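Local coordinates for integron Cassette Protein Hfx_Cass5 (Unidentified, PDB 3IF4) that is of unknown function but is encoded by a mobile integron gene cassette and assembles with a second copy of itself, at residues A[100-105]-A[111-116]. Residues are numbered along the deposited sequence; the frame is centred on the assembly and turned at random.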
loop_
_atom_site.group_PDB
_atom_site.type_symbol
_atom_site.label_atom_id
_atom_site.label_comp_id
_atom_site.label_asym_id
_atom_site.label_seq_id
_atom_site.Cartn_x
_atom_site.Cartn_y
_atom_site.Cartn_z
ATOM N N THR A 100 -5.995 -28.267 3.832
ATOM C CA THR A 100 -5.467 -26.945 4.145
ATOM C C THR A 100 -5.507 -26.680 5.647
ATOM O O THR A 100 -6.565 -26.752 6.271
ATOM C CB THR A 100 -6.250 -25.836 3.417
ATOM O OG1 THR A 100 -6.175 -26.046 2.001
ATOM C CG2 THR A 100 -5.675 -24.469 3.754
ATOM N N ARG A 101 -4.347 -26.375 6.219
ATOM C CA ARG A 101 -4.246 -26.113 7.649
ATOM C C ARG A 101 -4.463 -24.636 7.964
ATOM O O ARG A 101 -3.806 -23.767 7.392
ATOM C CB ARG A 101 -2.886 -26.569 8.183
ATOM C CG ARG A 101 -2.856 -28.014 8.652
ATOM C CD ARG A 101 -1.464 -28.414 9.117
ATOM N NE ARG A 101 -0.465 -27.404 8.782
ATOM C CZ ARG A 101 0.076 -26.567 9.662
ATOM N NH1 ARG A 101 -0.287 -26.618 10.937
ATOM N NH2 ARG A 101 0.979 -25.680 9.268
ATOM N N TRP A 102 -5.386 -24.362 8.879
ATOM C CA TRP A 102 -5.680 -22.994 9.288
ATOM C C TRP A 102 -5.186 -22.735 10.707
ATOM O O TRP A 102 -5.644 -23.369 11.658
ATOM C CB TRP A 102 -7.181 -22.717 9.193
ATOM C CG TRP A 102 -7.761 -23.011 7.843
ATOM C CD1 TRP A 102 -8.040 -24.239 7.320
ATOM C CD2 TRP A 102 -8.134 -22.055 6.842
ATOM N NE1 TRP A 102 -8.563 -24.109 6.057
ATOM C CE2 TRP A 102 -8.631 -22.779 5.739
ATOM C CE3 TRP A 102 -8.096 -20.659 6.771
ATOM C CZ2 TRP A 102 -9.086 -22.154 4.580
ATOM C CZ3 TRP A 102 -8.548 -20.041 5.619
ATOM C CH2 TRP A 102 -9.036 -20.787 4.540
ATOM N N VAL A 103 -4.250 -21.803 10.843
ATOM C CA VAL A 103 -3.675 -21.480 12.144
ATOM C C VAL A 103 -4.082 -20.087 12.615
ATOM O O VAL A 103 -3.711 -19.082 12.008
ATOM C CB VAL A 103 -2.137 -21.572 12.120
ATOM C CG1 VAL A 103 -1.564 -21.223 13.484
ATOM C CG2 VAL A 103 -1.696 -22.963 11.689
ATOM N N ASN A 104 -4.845 -20.037 13.702
ATOM C CA ASN A 104 -5.275 -18.774 14.281
ATOM C C ASN A 104 -6.201 -18.005 13.347
ATOM O O ASN A 104 -6.203 -16.775 13.342
ATOM C CB ASN A 104 -4.061 -17.917 14.648
ATOM C CG ASN A 104 -4.403 -16.794 15.613
ATOM O OD1 ASN A 104 -5.254 -16.956 16.494
ATOM N ND2 ASN A 104 -3.737 -15.649 15.458
ATOM N N VAL A 105 -6.982 -18.731 12.550
ATOM C CA VAL A 105 -7.956 -18.105 11.660
ATOM C C VAL A 105 -9.372 -18.430 12.105
ATOM O O VAL A 105 -9.839 -19.543 11.914
ATOM C CB VAL A 105 -7.785 -18.556 10.200
ATOM C CG1 VAL A 105 -8.846 -17.897 9.321
ATOM C CG2 VAL A 105 -6.385 -18.230 9.697
ATOM N N ALA A 111 -14.259 -18.781 6.580
ATOM C CA ALA A 111 -15.240 -18.962 5.514
ATOM C C ALA A 111 -15.005 -17.936 4.411
ATOM O O ALA A 111 -14.904 -18.274 3.232
ATOM C CB ALA A 111 -16.650 -18.839 6.059
ATOM N N GLU A 112 -14.904 -16.676 4.812
ATOM C CA GLU A 112 -14.725 -15.592 3.861
ATOM C C GLU A 112 -13.423 -15.743 3.071
ATOM O O GLU A 112 -13.366 -15.419 1.883
ATOM C CB GLU A 112 -14.752 -14.258 4.595
ATOM C CG GLU A 112 -15.030 -13.073 3.707
ATOM C CD GLU A 112 -15.237 -11.812 4.508
ATOM O OE1 GLU A 112 -15.906 -11.888 5.562
ATOM O OE2 GLU A 112 -14.728 -10.749 4.087
ATOM N N LEU A 113 -12.377 -16.236 3.727
ATOM C CA LEU A 113 -11.104 -16.433 3.045
ATOM C C LEU A 113 -11.244 -17.561 2.041
ATOM O O LEU A 113 -10.664 -17.521 0.955
ATOM C CB LEU A 113 -9.972 -16.719 4.039
ATOM C CG LEU A 113 -9.455 -15.503 4.817
ATOM C CD1 LEU A 113 -8.285 -15.890 5.708
ATOM C CD2 LEU A 113 -9.048 -14.384 3.869
ATOM N N THR A 114 -12.037 -18.561 2.403
ATOM C CA THR A 114 -12.284 -19.681 1.509
ATOM C C THR A 114 -12.968 -19.204 0.235
ATOM O O THR A 114 -12.583 -19.590 -0.870
ATOM C CB THR A 114 -13.151 -20.753 2.180
ATOM O OG1 THR A 114 -12.414 -21.349 3.254
ATOM C CG2 THR A 114 -13.534 -21.830 1.175
ATOM N N HIS A 115 -13.979 -18.355 0.394
ATOM C CA HIS A 115 -14.729 -17.852 -0.751
ATOM C C HIS A 115 -13.886 -16.918 -1.617
ATOM O O HIS A 115 -13.995 -16.933 -2.843
ATOM C CB HIS A 115 -16.001 -17.141 -0.295
ATOM C CG HIS A 115 -16.856 -16.659 -1.425
ATOM N ND1 HIS A 115 -16.703 -15.418 -1.997
ATOM C CD2 HIS A 115 -17.872 -17.260 -2.091
ATOM C CE1 HIS A 115 -17.590 -15.269 -2.968
ATOM N NE2 HIS A 115 -18.309 -16.371 -3.044
ATOM N N ALA A 116 -13.049 -16.112 -0.973
ATOM C CA ALA A 116 -12.188 -15.175 -1.685
ATOM C C ALA A 116 -11.191 -15.911 -2.574
ATOM O O ALA A 116 -10.785 -15.404 -3.620
ATOM C CB ALA A 116 -11.458 -14.273 -0.701
#
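Leu-113 of the helix meets the indole of Trp-102 and the side chain of Val-105, and with Thr-114 it supplies the helical half of a small, mostly apolar contact that buries 143 Å² in all. The first touch is made by the CB of Leu-113, which lies 3.9 Å from CZ3 of Trp-102, at the ring edge and near the ring plane, so this CB meets the rim of the six-membered ring, not its face. With CG anti to its own carbonyl carbon (chi1 -76°), Leu-113 runs past the tryptophan in the opposite direction, and its CD1 ends 4.2 Å from CG1 of Val-105 and equally far from CZ3 of Trp-102. That methyl therefore bridges the strand's tryptophan and the valine two residues beyond the strand. At the next residue, OG1 of Thr-114 stands 3.7 Å from both CH2 and CZ2 of Trp-102, approaching the ring obliquely; the hydroxyl spends its hydrogen bond on the carbonyl O of Arg-110, four residues back, and merely touches the ring. Within the strand segment, CG2 of Thr-100 lies over part of one face of the indole, 3.6 Å above its plane and shifted toward the rim. An alanine in place of Trp-102 would probably leave CB of Leu-113 and OG1 of Thr-114 facing a gap and take away the cation-pi partner of Arg-110. The arrangement is a short strand joined by residues 104-106 to helix 107-118, which turns so that the strand's tryptophan rests against it. Leu-113 also packs on Tyr-76 and Leu-80 of helix 76-89, while strand 101-103 forms a parallel ladder with a strand of the second subunit, whose Ile-30 and Ile-38 pack on Trp-102 and Leu-113 respectively.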